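Local coordinates for protein carbohydrate oxidase (Microdochium nivale, PDB 3RJA) that oxidises the C1 hydroxyl of mono-, oligo- and polysaccharides to lactones with the help of FAD, passing the electrons to oxygen to give hydrogen peroxide, at residues 424-427 with 428-431; 26-29 with 30-33; 133-137 with 138-142; 368-372 with 373-377. All coordinates share one frame; numbering follows the deposited sequence.

Interaction 1: residues 424-427 with 428-431. With FAD (flavin-adenine dinucleotide), chain B.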
# COMPACT_ATOMS: atom_id res chain seq x y z
N MET A 424 -4.91 -1.14 -11.72
CA MET A 424 -3.60 -1.04 -11.08
C MET A 424 -3.78 -0.43 -9.70
O MET A 424 -4.70 0.33 -9.48
CB MET A 424 -2.63 -0.20 -11.94
CG MET A 424 -2.25 -0.93 -13.23
SD MET A 424 -1.04 -0.06 -14.24
CE MET A 424 -0.41 -1.42 -15.20
N TYR A 425 -2.87 -0.75 -8.79
CA TYR A 425 -3.00 -0.36 -7.36
C TYR A 425 -2.02 0.77 -7.03
O TYR A 425 -0.79 0.56 -7.06
CB TYR A 425 -2.73 -1.61 -6.53
CG TYR A 425 -2.72 -1.53 -5.01
CD1 TYR A 425 -3.78 -0.98 -4.29
CD2 TYR A 425 -1.69 -2.13 -4.29
CE1 TYR A 425 -3.76 -0.97 -2.88
CE2 TYR A 425 -1.67 -2.15 -2.90
CZ TYR A 425 -2.72 -1.56 -2.20
OH TYR A 425 -2.70 -1.55 -0.80
N ILE A 426 -2.54 1.97 -6.73
CA ILE A 426 -1.68 3.14 -6.49
C ILE A 426 -0.81 3.00 -5.20
O ILE A 426 0.11 3.79 -5.01
CB ILE A 426 -2.52 4.45 -6.44
CG1 ILE A 426 -1.61 5.70 -6.62
CG2 ILE A 426 -3.37 4.49 -5.16
CD1 ILE A 426 -2.37 7.03 -6.63
N ASN A 427 -1.08 2.03 -4.31
CA ASN A 427 -0.06 1.77 -3.23
C ASN A 427 1.22 1.09 -3.78
O ASN A 427 2.26 1.06 -3.11
CB ASN A 427 -0.63 1.01 -2.04
CG ASN A 427 -1.17 1.94 -0.95
OD1 ASN A 427 -0.88 3.16 -0.93
ND2 ASN A 427 -1.99 1.39 -0.06
N TYR A 428 1.14 0.59 -5.01
CA TYR A 428 2.33 0.22 -5.76
C TYR A 428 2.51 1.22 -6.90
O TYR A 428 2.46 0.85 -8.09
CB TYR A 428 2.22 -1.22 -6.27
CG TYR A 428 2.02 -2.27 -5.22
CD1 TYR A 428 2.52 -2.09 -3.92
CD2 TYR A 428 1.38 -3.49 -5.52
CE1 TYR A 428 2.36 -3.05 -2.94
CE2 TYR A 428 1.20 -4.47 -4.52
CZ TYR A 428 1.71 -4.23 -3.23
OH TYR A 428 1.61 -5.14 -2.20
N ALA A 429 2.67 2.50 -6.53
CA ALA A 429 2.60 3.61 -7.49
C ALA A 429 3.64 3.48 -8.63
O ALA A 429 4.85 3.29 -8.39
CB ALA A 429 2.78 4.95 -6.78
N ASP A 430 3.16 3.66 -9.85
CA ASP A 430 4.01 3.47 -11.01
C ASP A 430 3.96 4.78 -11.77
O ASP A 430 2.97 5.07 -12.46
CB ASP A 430 3.47 2.28 -11.84
CG ASP A 430 4.12 2.16 -13.21
OD1 ASP A 430 5.04 2.95 -13.54
OD2 ASP A 430 3.72 1.24 -13.93
N PRO A 431 5.02 5.60 -11.64
CA PRO A 431 4.93 6.97 -12.18
C PRO A 431 5.02 7.07 -13.69
O PRO A 431 4.84 8.17 -14.24
CB PRO A 431 6.11 7.69 -11.55
CG PRO A 431 7.15 6.57 -11.34
CD PRO A 431 6.32 5.34 -10.98
PA FAD B . 4.21 8.50 1.47
O1A FAD B . 4.59 9.35 2.65
O2A FAD B . 5.24 8.45 0.37
O5B FAD B . 2.83 9.04 0.86
C5B FAD B . 2.12 8.26 -0.09
C4B FAD B . 0.99 9.12 -0.69
O4B FAD B . 0.05 9.44 0.34
C3B FAD B . 1.48 10.44 -1.26
O3B FAD B . 0.59 10.85 -2.30
C2B FAD B . 1.29 11.38 -0.07
O2B FAD B . 1.21 12.75 -0.36
C1B FAD B . -0.01 10.84 0.50
N9A FAD B . -0.11 11.14 1.92
C8A FAD B . 0.85 10.95 2.91
N7A FAD B . 0.31 11.39 4.08
C5A FAD B . -0.94 11.82 3.86
C6A FAD B . -1.91 12.36 4.71
N6A FAD B . -1.67 12.51 6.03
N1A FAD B . -3.13 12.70 4.16
C2A FAD B . -3.37 12.55 2.80
N3A FAD B . -2.40 12.05 1.95
C4A FAD B . -1.21 11.68 2.49
N1 FAD B . 1.45 -1.95 0.39
C2 FAD B . 0.44 -2.86 0.76
O2 FAD B . -0.75 -2.66 0.47
N3 FAD B . 0.83 -3.96 1.51
C4 FAD B . 2.09 -4.17 2.02
O4 FAD B . 2.33 -5.13 2.80
C4X FAD B . 3.14 -3.21 1.56
N5 FAD B . 4.39 -3.34 1.97
C5X FAD B . 5.36 -2.42 1.65
C6 FAD B . 6.67 -2.52 2.18
C7 FAD B . 7.61 -1.53 1.97
C7M FAD B . 9.04 -1.66 2.54
C8 FAD B . 7.20 -0.33 1.33
C8M FAD B . 8.19 0.80 1.09
C9 FAD B . 5.95 -0.24 0.74
C9A FAD B . 4.99 -1.27 0.91
N10 FAD B . 3.66 -1.14 0.45
C10 FAD B . 2.73 -2.14 0.69
C1' FAD B . 3.27 0.07 -0.34
C2' FAD B . 2.63 1.12 0.56
O2' FAD B . 1.32 0.70 0.90
C3' FAD B . 2.53 2.44 -0.18
O3' FAD B . 3.80 2.81 -0.68
C4' FAD B . 1.98 3.51 0.77
O4' FAD B . 1.34 4.50 0.01
C5' FAD B . 3.07 4.11 1.66
O5' FAD B . 2.51 5.06 2.52
P FAD B . 3.48 6.20 3.16
O1P FAD B . 2.72 7.05 4.12
O2P FAD B . 4.70 5.53 3.79
O3P FAD B . 3.92 6.95 1.82
O HOH W 1 3.73 3.25 -3.67

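Interaction 2: residues 26-29 with 30-33. With FAD (flavin-adenine dinucleotide), chain B; SO4 (sulfate ion), chain J.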
# COMPACT_ATOMS: atom_id res chain seq x y z
N VAL A 26 14.56 14.50 3.66
CA VAL A 26 14.54 14.78 2.23
C VAL A 26 14.91 13.52 1.42
O VAL A 26 14.81 13.51 0.18
CB VAL A 26 15.52 15.95 1.85
CG1 VAL A 26 16.96 15.43 1.68
CG2 VAL A 26 15.07 16.60 0.54
N GLU A 27 15.34 12.47 2.12
CA GLU A 27 15.78 11.26 1.45
C GLU A 27 14.55 10.38 1.10
O GLU A 27 13.80 10.00 2.01
CB GLU A 27 16.75 10.47 2.35
CG GLU A 27 17.34 9.20 1.71
CD GLU A 27 18.29 8.45 2.65
OE1 GLU A 27 17.96 8.27 3.85
OE2 GLU A 27 19.38 8.04 2.18
N PRO A 28 14.34 10.08 -0.19
CA PRO A 28 13.20 9.19 -0.60
C PRO A 28 13.47 7.75 -0.21
O PRO A 28 14.65 7.36 -0.12
CB PRO A 28 13.24 9.26 -2.12
CG PRO A 28 14.76 9.53 -2.45
CD PRO A 28 15.24 10.41 -1.32
N PHE A 29 12.42 6.94 -0.05
CA PHE A 29 12.63 5.50 0.06
C PHE A 29 13.24 4.95 -1.25
O PHE A 29 14.13 4.09 -1.23
CB PHE A 29 11.31 4.75 0.42
CG PHE A 29 11.42 3.24 0.29
CD1 PHE A 29 12.19 2.48 1.20
CD2 PHE A 29 10.77 2.57 -0.75
CE1 PHE A 29 12.29 1.09 1.06
CE2 PHE A 29 10.88 1.15 -0.91
CZ PHE A 29 11.61 0.42 -0.01
N ASN A 30 12.70 5.40 -2.39
CA ASN A 30 13.19 5.05 -3.72
C ASN A 30 14.20 6.10 -4.19
O ASN A 30 13.82 7.19 -4.69
CB ASN A 30 12.04 4.94 -4.75
CG ASN A 30 12.48 4.21 -6.01
OD1 ASN A 30 13.67 3.97 -6.19
ND2 ASN A 30 11.53 3.83 -6.87
N ILE A 31 15.49 5.80 -4.00
CA ILE A 31 16.54 6.77 -4.34
C ILE A 31 16.74 6.95 -5.84
O ILE A 31 17.47 7.84 -6.27
CB ILE A 31 17.87 6.44 -3.66
CG1 ILE A 31 18.39 5.07 -4.13
CG2 ILE A 31 17.72 6.61 -2.16
CD1 ILE A 31 19.87 4.86 -3.88
N ARG A 32 16.06 6.12 -6.64
CA ARG A 32 15.96 6.37 -8.05
C ARG A 32 15.26 7.70 -8.28
O ARG A 32 15.37 8.29 -9.36
CB ARG A 32 15.15 5.26 -8.73
CG ARG A 32 15.19 5.30 -10.26
CD ARG A 32 14.47 4.12 -10.90
NE ARG A 32 13.01 4.16 -10.77
CZ ARG A 32 12.20 4.93 -11.49
NH1 ARG A 32 10.88 4.86 -11.32
NH2 ARG A 32 12.69 5.77 -12.39
N LEU A 33 14.46 8.13 -7.30
CA LEU A 33 13.54 9.24 -7.53
C LEU A 33 13.62 10.35 -6.45
O LEU A 33 12.64 10.57 -5.74
CB LEU A 33 12.10 8.70 -7.69
CG LEU A 33 11.77 7.96 -9.00
CD1 LEU A 33 10.35 7.36 -8.99
CD2 LEU A 33 11.93 8.85 -10.23
PA FAD B . 4.21 8.50 1.47
O1A FAD B . 4.59 9.35 2.65
O2A FAD B . 5.24 8.45 0.37
O5B FAD B . 2.83 9.04 0.86
C5B FAD B . 2.12 8.26 -0.09
C4B FAD B . 0.99 9.12 -0.69
O4B FAD B . 0.05 9.44 0.34
C3B FAD B . 1.48 10.44 -1.26
O3B FAD B . 0.59 10.85 -2.30
C2B FAD B . 1.29 11.38 -0.07
O2B FAD B . 1.21 12.75 -0.36
C1B FAD B . -0.01 10.84 0.50
N9A FAD B . -0.11 11.14 1.92
C8A FAD B . 0.85 10.95 2.91
N7A FAD B . 0.31 11.39 4.08
C5A FAD B . -0.94 11.82 3.86
C6A FAD B . -1.91 12.36 4.71
N6A FAD B . -1.67 12.51 6.03
N1A FAD B . -3.13 12.70 4.16
C2A FAD B . -3.37 12.55 2.80
N3A FAD B . -2.40 12.05 1.95
C4A FAD B . -1.21 11.68 2.49
N1 FAD B . 1.45 -1.95 0.39
C2 FAD B . 0.44 -2.86 0.76
O2 FAD B . -0.75 -2.66 0.47
N3 FAD B . 0.83 -3.96 1.51
C4 FAD B . 2.09 -4.17 2.02
O4 FAD B . 2.33 -5.13 2.80
C4X FAD B . 3.14 -3.21 1.56
N5 FAD B . 4.39 -3.34 1.97
C5X FAD B . 5.36 -2.42 1.65
C6 FAD B . 6.67 -2.52 2.18
C7 FAD B . 7.61 -1.53 1.97
C7M FAD B . 9.04 -1.66 2.54
C8 FAD B . 7.20 -0.33 1.33
C8M FAD B . 8.19 0.80 1.09
C9 FAD B . 5.95 -0.24 0.74
C9A FAD B . 4.99 -1.27 0.91
N10 FAD B . 3.66 -1.14 0.45
C10 FAD B . 2.73 -2.14 0.69
C1' FAD B . 3.27 0.07 -0.34
C2' FAD B . 2.63 1.12 0.56
O2' FAD B . 1.32 0.70 0.90
C3' FAD B . 2.53 2.44 -0.18
O3' FAD B . 3.80 2.81 -0.68
C4' FAD B . 1.98 3.51 0.77
O4' FAD B . 1.34 4.50 0.01
C5' FAD B . 3.07 4.11 1.66
O5' FAD B . 2.51 5.06 2.52
P FAD B . 3.48 6.20 3.16
O1P FAD B . 2.72 7.05 4.12
O2P FAD B . 4.70 5.53 3.79
O3P FAD B . 3.92 6.95 1.82
S SO4 J . 14.39 8.71 -14.02
O1 SO4 J . 15.09 7.81 -13.11
O2 SO4 J . 13.93 9.89 -13.27
O3 SO4 J . 15.32 9.11 -15.09
O4 SO4 J . 13.22 8.05 -14.61

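Interaction 3: residues 133-137 with 138-142. With FAD (flavin-adenine dinucleotide), chain B.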
# COMPACT_ATOMS: atom_id res chain seq x y z
N PRO A 133 7.45 -2.72 8.30
CA PRO A 133 7.28 -1.91 9.53
C PRO A 133 7.47 -0.38 9.37
O PRO A 133 6.91 0.38 10.15
CB PRO A 133 8.30 -2.52 10.51
CG PRO A 133 9.34 -3.16 9.62
CD PRO A 133 8.61 -3.64 8.39
N GLY A 134 8.23 0.05 8.36
CA GLY A 134 8.48 1.48 8.09
C GLY A 134 7.44 2.23 7.26
O GLY A 134 7.46 3.46 7.19
N VAL A 135 6.49 1.49 6.67
CA VAL A 135 5.41 2.11 5.91
C VAL A 135 4.62 3.09 6.78
O VAL A 135 4.31 2.80 7.93
CB VAL A 135 4.50 1.05 5.24
CG1 VAL A 135 3.23 1.67 4.66
CG2 VAL A 135 5.30 0.37 4.12
N GLY A 136 4.32 4.26 6.25
CA GLY A 136 3.51 5.23 6.97
C GLY A 136 2.03 4.86 6.95
O GLY A 136 1.51 4.35 5.94
N ILE A 137 1.37 5.08 8.09
CA ILE A 137 -0.07 4.92 8.21
C ILE A 137 -0.86 5.70 7.13
O ILE A 137 -1.84 5.17 6.58
CB ILE A 137 -0.56 5.30 9.64
CG1 ILE A 137 -2.01 4.85 9.85
CG2 ILE A 137 -0.39 6.79 9.96
CD1 ILE A 137 -2.57 5.27 11.21
N SER A 138 -0.43 6.94 6.80
CA SER A 138 -1.31 7.78 5.97
C SER A 138 -1.35 7.36 4.51
O SER A 138 -2.42 7.17 4.00
CB SER A 138 -1.03 9.28 6.11
OG SER A 138 -1.19 9.68 7.45
N GLY A 139 -0.20 7.22 3.85
CA GLY A 139 -0.21 6.71 2.46
C GLY A 139 -0.85 5.35 2.33
O GLY A 139 -1.59 5.07 1.37
N HIS A 140 -0.58 4.48 3.30
CA HIS A 140 -1.04 3.09 3.29
C HIS A 140 -2.57 3.01 3.41
O HIS A 140 -3.23 2.44 2.53
CB HIS A 140 -0.39 2.32 4.44
CG HIS A 140 -0.58 0.83 4.39
ND1 HIS A 140 0.05 0.03 3.47
CD2 HIS A 140 -1.26 -0.01 5.22
CE1 HIS A 140 -0.24 -1.24 3.72
NE2 HIS A 140 -1.06 -1.29 4.76
N PHE A 141 -3.10 3.59 4.48
CA PHE A 141 -4.54 3.52 4.75
C PHE A 141 -5.36 4.33 3.73
O PHE A 141 -6.49 3.96 3.43
CB PHE A 141 -4.85 4.00 6.18
CG PHE A 141 -4.52 3.00 7.28
CD1 PHE A 141 -3.21 2.53 7.49
CD2 PHE A 141 -5.54 2.55 8.13
CE1 PHE A 141 -2.93 1.62 8.52
CE2 PHE A 141 -5.28 1.64 9.16
CZ PHE A 141 -3.96 1.19 9.37
N ALA A 142 -4.81 5.43 3.22
CA ALA A 142 -5.59 6.30 2.33
C ALA A 142 -5.91 5.62 0.99
O ALA A 142 -6.79 6.11 0.25
CB ALA A 142 -4.85 7.63 2.08
PA FAD B . 4.21 8.50 1.47
O1A FAD B . 4.59 9.35 2.65
O2A FAD B . 5.24 8.45 0.37
O5B FAD B . 2.83 9.04 0.86
C5B FAD B . 2.12 8.26 -0.09
C4B FAD B . 0.99 9.12 -0.69
O4B FAD B . 0.05 9.44 0.34
C3B FAD B . 1.48 10.44 -1.26
O3B FAD B . 0.59 10.85 -2.30
C2B FAD B . 1.29 11.38 -0.07
O2B FAD B . 1.21 12.75 -0.36
C1B FAD B . -0.01 10.84 0.50
N9A FAD B . -0.11 11.14 1.92
C8A FAD B . 0.85 10.95 2.91
N7A FAD B . 0.31 11.39 4.08
C5A FAD B . -0.94 11.82 3.86
C6A FAD B . -1.91 12.36 4.71
N6A FAD B . -1.67 12.51 6.03
N1A FAD B . -3.13 12.70 4.16
C2A FAD B . -3.37 12.55 2.80
N3A FAD B . -2.40 12.05 1.95
C4A FAD B . -1.21 11.68 2.49
N1 FAD B . 1.45 -1.95 0.39
C2 FAD B . 0.44 -2.86 0.76
O2 FAD B . -0.75 -2.66 0.47
N3 FAD B . 0.83 -3.96 1.51
C4 FAD B . 2.09 -4.17 2.02
O4 FAD B . 2.33 -5.13 2.80
C4X FAD B . 3.14 -3.21 1.56
N5 FAD B . 4.39 -3.34 1.97
C5X FAD B . 5.36 -2.42 1.65
C6 FAD B . 6.67 -2.52 2.18
C7 FAD B . 7.61 -1.53 1.97
C7M FAD B . 9.04 -1.66 2.54
C8 FAD B . 7.20 -0.33 1.33
C8M FAD B . 8.19 0.80 1.09
C9 FAD B . 5.95 -0.24 0.74
C9A FAD B . 4.99 -1.27 0.91
N10 FAD B . 3.66 -1.14 0.45
C10 FAD B . 2.73 -2.14 0.69
C1' FAD B . 3.27 0.07 -0.34
C2' FAD B . 2.63 1.12 0.56
O2' FAD B . 1.32 0.70 0.90
C3' FAD B . 2.53 2.44 -0.18
O3' FAD B . 3.80 2.81 -0.68
C4' FAD B . 1.98 3.51 0.77
O4' FAD B . 1.34 4.50 0.01
C5' FAD B . 3.07 4.11 1.66
O5' FAD B . 2.51 5.06 2.52
P FAD B . 3.48 6.20 3.16
O1P FAD B . 2.72 7.05 4.12
O2P FAD B . 4.70 5.53 3.79
O3P FAD B . 3.92 6.95 1.82

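Interaction 4: residues 368-372 with 373-377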
# COMPACT_ATOMS: atom_id res chain seq x y z
N THR A 368 -13.62 -8.48 0.04
CA THR A 368 -14.75 -8.47 -0.92
C THR A 368 -16.11 -8.25 -0.28
O THR A 368 -17.10 -8.13 -0.99
CB THR A 368 -14.86 -9.83 -1.69
OG1 THR A 368 -15.34 -10.87 -0.79
CG2 THR A 368 -13.56 -10.23 -2.25
N LYS A 369 -16.19 -8.25 1.04
CA LYS A 369 -17.44 -7.94 1.73
C LYS A 369 -17.79 -6.44 1.69
O LYS A 369 -18.89 -6.06 2.06
CB LYS A 369 -17.42 -8.46 3.17
CG LYS A 369 -17.04 -9.97 3.32
CD LYS A 369 -17.98 -10.87 2.52
CE LYS A 369 -17.63 -12.33 2.68
NZ LYS A 369 -18.37 -13.10 1.68
N VAL A 370 -16.85 -5.59 1.26
CA VAL A 370 -17.17 -4.22 0.92
C VAL A 370 -17.30 -4.17 -0.61
O VAL A 370 -16.52 -4.81 -1.32
CB VAL A 370 -16.11 -3.24 1.44
CG1 VAL A 370 -16.45 -1.78 1.09
CG2 VAL A 370 -15.94 -3.39 2.97
N THR A 371 -18.30 -3.46 -1.13
CA THR A 371 -18.39 -3.36 -2.60
C THR A 371 -17.62 -2.14 -3.12
O THR A 371 -17.28 -1.24 -2.37
CB THR A 371 -19.83 -3.19 -3.07
OG1 THR A 371 -20.29 -1.90 -2.69
CG2 THR A 371 -20.76 -4.29 -2.46
N ASN A 372 -17.41 -2.08 -4.43
CA ASN A 372 -16.82 -0.90 -5.04
C ASN A 372 -17.55 0.42 -4.81
O ASN A 372 -16.92 1.47 -4.82
CB ASN A 372 -16.63 -1.13 -6.53
CG ASN A 372 -15.36 -1.91 -6.84
OD1 ASN A 372 -14.42 -1.95 -6.02
ND2 ASN A 372 -15.32 -2.53 -8.03
N ALA A 373 -18.88 0.38 -4.64
CA ALA A 373 -19.68 1.59 -4.44
C ALA A 373 -19.47 2.17 -3.05
O ALA A 373 -19.71 3.35 -2.84
CB ALA A 373 -21.22 1.28 -4.65
N GLU A 374 -19.05 1.33 -2.10
CA GLU A 374 -19.05 1.71 -0.68
C GLU A 374 -17.88 2.57 -0.16
O GLU A 374 -18.03 3.25 0.86
CB GLU A 374 -19.25 0.47 0.21
CG GLU A 374 -20.63 -0.19 -0.01
CD GLU A 374 -20.88 -1.31 0.98
OE1 GLU A 374 -20.11 -2.28 1.03
OE2 GLU A 374 -21.86 -1.20 1.74
N THR A 375 -16.74 2.52 -0.84
CA THR A 375 -15.58 3.35 -0.53
C THR A 375 -14.92 3.67 -1.87
O THR A 375 -15.27 3.07 -2.91
CB THR A 375 -14.53 2.64 0.40
OG1 THR A 375 -13.81 1.64 -0.33
CG2 THR A 375 -15.19 1.98 1.61
N ALA A 376 -13.98 4.61 -1.88
CA ALA A 376 -13.23 4.95 -3.09
C ALA A 376 -12.47 3.75 -3.67
O ALA A 376 -12.24 3.69 -4.88
CB ALA A 376 -12.23 6.09 -2.79
N TYR A 377 -12.05 2.82 -2.80
CA TYR A 377 -11.25 1.65 -3.22
C TYR A 377 -12.00 0.89 -4.34
O TYR A 377 -13.14 0.47 -4.13
CB TYR A 377 -10.97 0.73 -2.02
CG TYR A 377 -9.96 -0.37 -2.31
CD1 TYR A 377 -8.58 -0.11 -2.25
CD2 TYR A 377 -10.38 -1.66 -2.66
CE1 TYR A 377 -7.65 -1.12 -2.51
CE2 TYR A 377 -9.47 -2.67 -2.93
CZ TYR A 377 -8.09 -2.40 -2.85
OH TYR A 377 -7.17 -3.40 -3.11
O HOH W 2 -20.95 -4.77 1.19
O HOH W 3 -14.80 -0.10 -2.05

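Interaction 1: residues 424-427 with 428-431
Tyr425 and Tyr428 form a T-shaped pair across a beta turn in the berberine-like segment, beside the flavin. The turn closes where Tyr428 N donates to Tyr425 O at 2.8 Å. The ring planes stand at 86° and the centroids 4.9 Å apart; the CD2 edge of Tyr425 comes down on the face of Tyr428 near its rim, with Tyr425 CD2 3.6 Å from Tyr428 CD2. Tyr425 has CG anti to its backbone N (chi1 177°), which carries the phenol along the turn to the pyrimidine end of the flavin. There its hydroxyl gives a hydrogen bond to FAD O2 and takes one from Asn427 ND2, nearly in the plane of that amide. Tyr428 reaches the flavin obliquely through CE1, 3.6 Å from FAD N1, and also touches the bound substrate analogue.

Away from the two rings the packing is looser. Ile426 CG1 stays 4.5 Å from Ala429 CB, and Pro431 marks the partly exposed end. Asp430, though buried, bonds outside the turn, to Lys322 (salt bridge) and Tyr320 OH. A water joins Asn427 O, Ala429 N and FAD O3', while the ribityl FAD O4' donates to Asn427 OD1 at 2.8 Å.

Interaction 2: residues 26-29 with 30-33
Pro28 and Ile31 make the apolar part of this bend, Pro28 CG lying 4.2 Å from Ile31 CG2. The proline ring also leans on the backbone: Pro28 CG comes within 3.4 Å of Asn30 O. Ile31 presents CG2 to the proline, since that methyl stands beside its own backbone N.

The polar part is folded up within 30-33. A type I beta turn is closed by Leu33 N donating to Asn30 O at 2.8 Å. Inside it, Asn30 OD1 accepts from Arg32 N at 3.2 Å, an Asx turn in which the donor stands well above the carbonyl plane. The amide nitrogen of Asn30 is held by Phe319 O and Tyr72 O.

Aromatic packing faces the cofactor. Phe29, with CG opposite its backbone N (chi1 169°), lays one ring face over the flavin methyl, toward the ring's rim, Phe29 CE2 being 3.4 Å from FAD C8M. The ring also stacks with His70 and touches the substrate analogue. Shortening Phe29 to an alanine is likely to leave FAD C8M without this cover and His70 without its stacking partner.

Charge appears at the outer end, where Arg32 NH2 makes a weak hydrogen bond to O1 of a sulfate ion, probably from the crystallisation liquor. The chemistry thus divides the bend: polar groups of 30-33 are satisfied within the turn and by Phe319, while Phe29 offers an apolar face at the methyl-bearing end of the flavin.

Interaction 3: residues 133-137 with 138-142
Residues 133-137 run as an irregular loop into the helix 137-142, with Gly136 at the N-cap, and the first turn opens on a weak bond from His140 N to Gly136 O before tightening to Phe141 N donating to Ile137 O at 2.9 Å. This is a helix N-terminus set against the FAD pyrophosphate, within the FAD-binding domain. Gly136 N gives a hydrogen bond to FAD O2P at 2.8 Å and Gly139 N one to FAD O1P at 2.9 Å, so one phosphate is gripped by two backbone N-H groups, and the helix dipole would probably add to the attraction. Glycine suits both places, because a beta carbon on either would collide with the cofactor.

Among the side chains, Ile137 lays CG1 over the face of Phe141 in a CH-pi contact, 3.9 Å from the ring centroid and 27° off the normal. Both side chains carry on into Leu202 of the strand 196-206. With an alanine at Phe141, CG1 of Ile137 would probably lose the face it rests on and a gap would open toward Leu112 and Leu115.

Val135 crosses His140 at about a right angle, its CG1 3.7 Å from His140 CB, while its other methyl, CG2, meets the flavin ring at FAD C8. Ser138 OG is bonded to Pro108 O and Trp200 NE1 near the adenine. His140, with CG anti to the backbone N (chi1 -169°), turns its imidazole toward the ribityl chain; its NE2 is bonded to Gly130 N, and ND1 shares a hydrogen bond with FAD O2' at 2.9 Å.

Interaction 4: residues 368-372 with 373-377
The carboxylate of Glu374 is met by Thr371 N on the anti side of OE1, 19° out of the carboxylate plane; the bond from Thr371 N to Glu374 OE1 is 3.1 Å long and nearly straight at 166°. The amide of Asn372, another flat group, brings OD1 near Tyr377 O, both acceptors; Asn372 OD1 takes its hydrogen bond from Arg380 N, and ND2 donates to Glu445. The ring of Tyr377 makes an edge-to-face pair with His379, and its hydroxyl bonds to His360.

Between Thr371 and Glu374 the grip is reciprocal. Glu374 N returns a 3.1 Å bond to Thr371 O, and the backbone closes into a turn, with the Glu374 side chain reaching back to Thr371 N. Thr371 OG1, wedged between its backbone N and carbonyl carbon (chi1 70°), faces into the turn, where it accepts a weak bond from Ala373 N, the pattern of an ST turn, and touches Glu374 CG at 3.2 Å. Val370 CG1 also packs against Glu374 CB, at 3.7 Å, and lies 4.0 Å from Thr375 CG2.

Waters extend the network. One donates to both Lys369 O and Glu374 OE1. A second sits amid Thr371 O, Thr375 OG1 and Tyr377 O.

The turn belongs to the long connection between the strands 352-359 and 384-392. Helix 181-190 borders it: Ala373 O takes a hydrogen bond from Trp185 NE1, Thr375 touches Lys188, and the backbones of Ala376 and Tyr377 bond to those of Trp185 and Lys188.

Interactions 1, 2 and 3 all reach the same FAD from different parts of the chain: 133-142 holds the phosphate and ribityl chain, 424-431 the pyrimidine end and ribityl chain, and 26-33 the methyl-bearing end. Interactions 1 and 3 are buried near the centre of the chain and meet where Asn427 ND2 lies 3.1 Å from His140 O, joining the berberine-like and FAD-binding ranges. Interaction 2 is more peripheral, yet Leu33 packs on Pro431. Interaction 4 stays clear of the cofactor and is partly exposed; its polar, water-bridged turn contrasts with the aromatic and backbone contacts inside, although Tyr377 packs against Tyr425 of interaction 1.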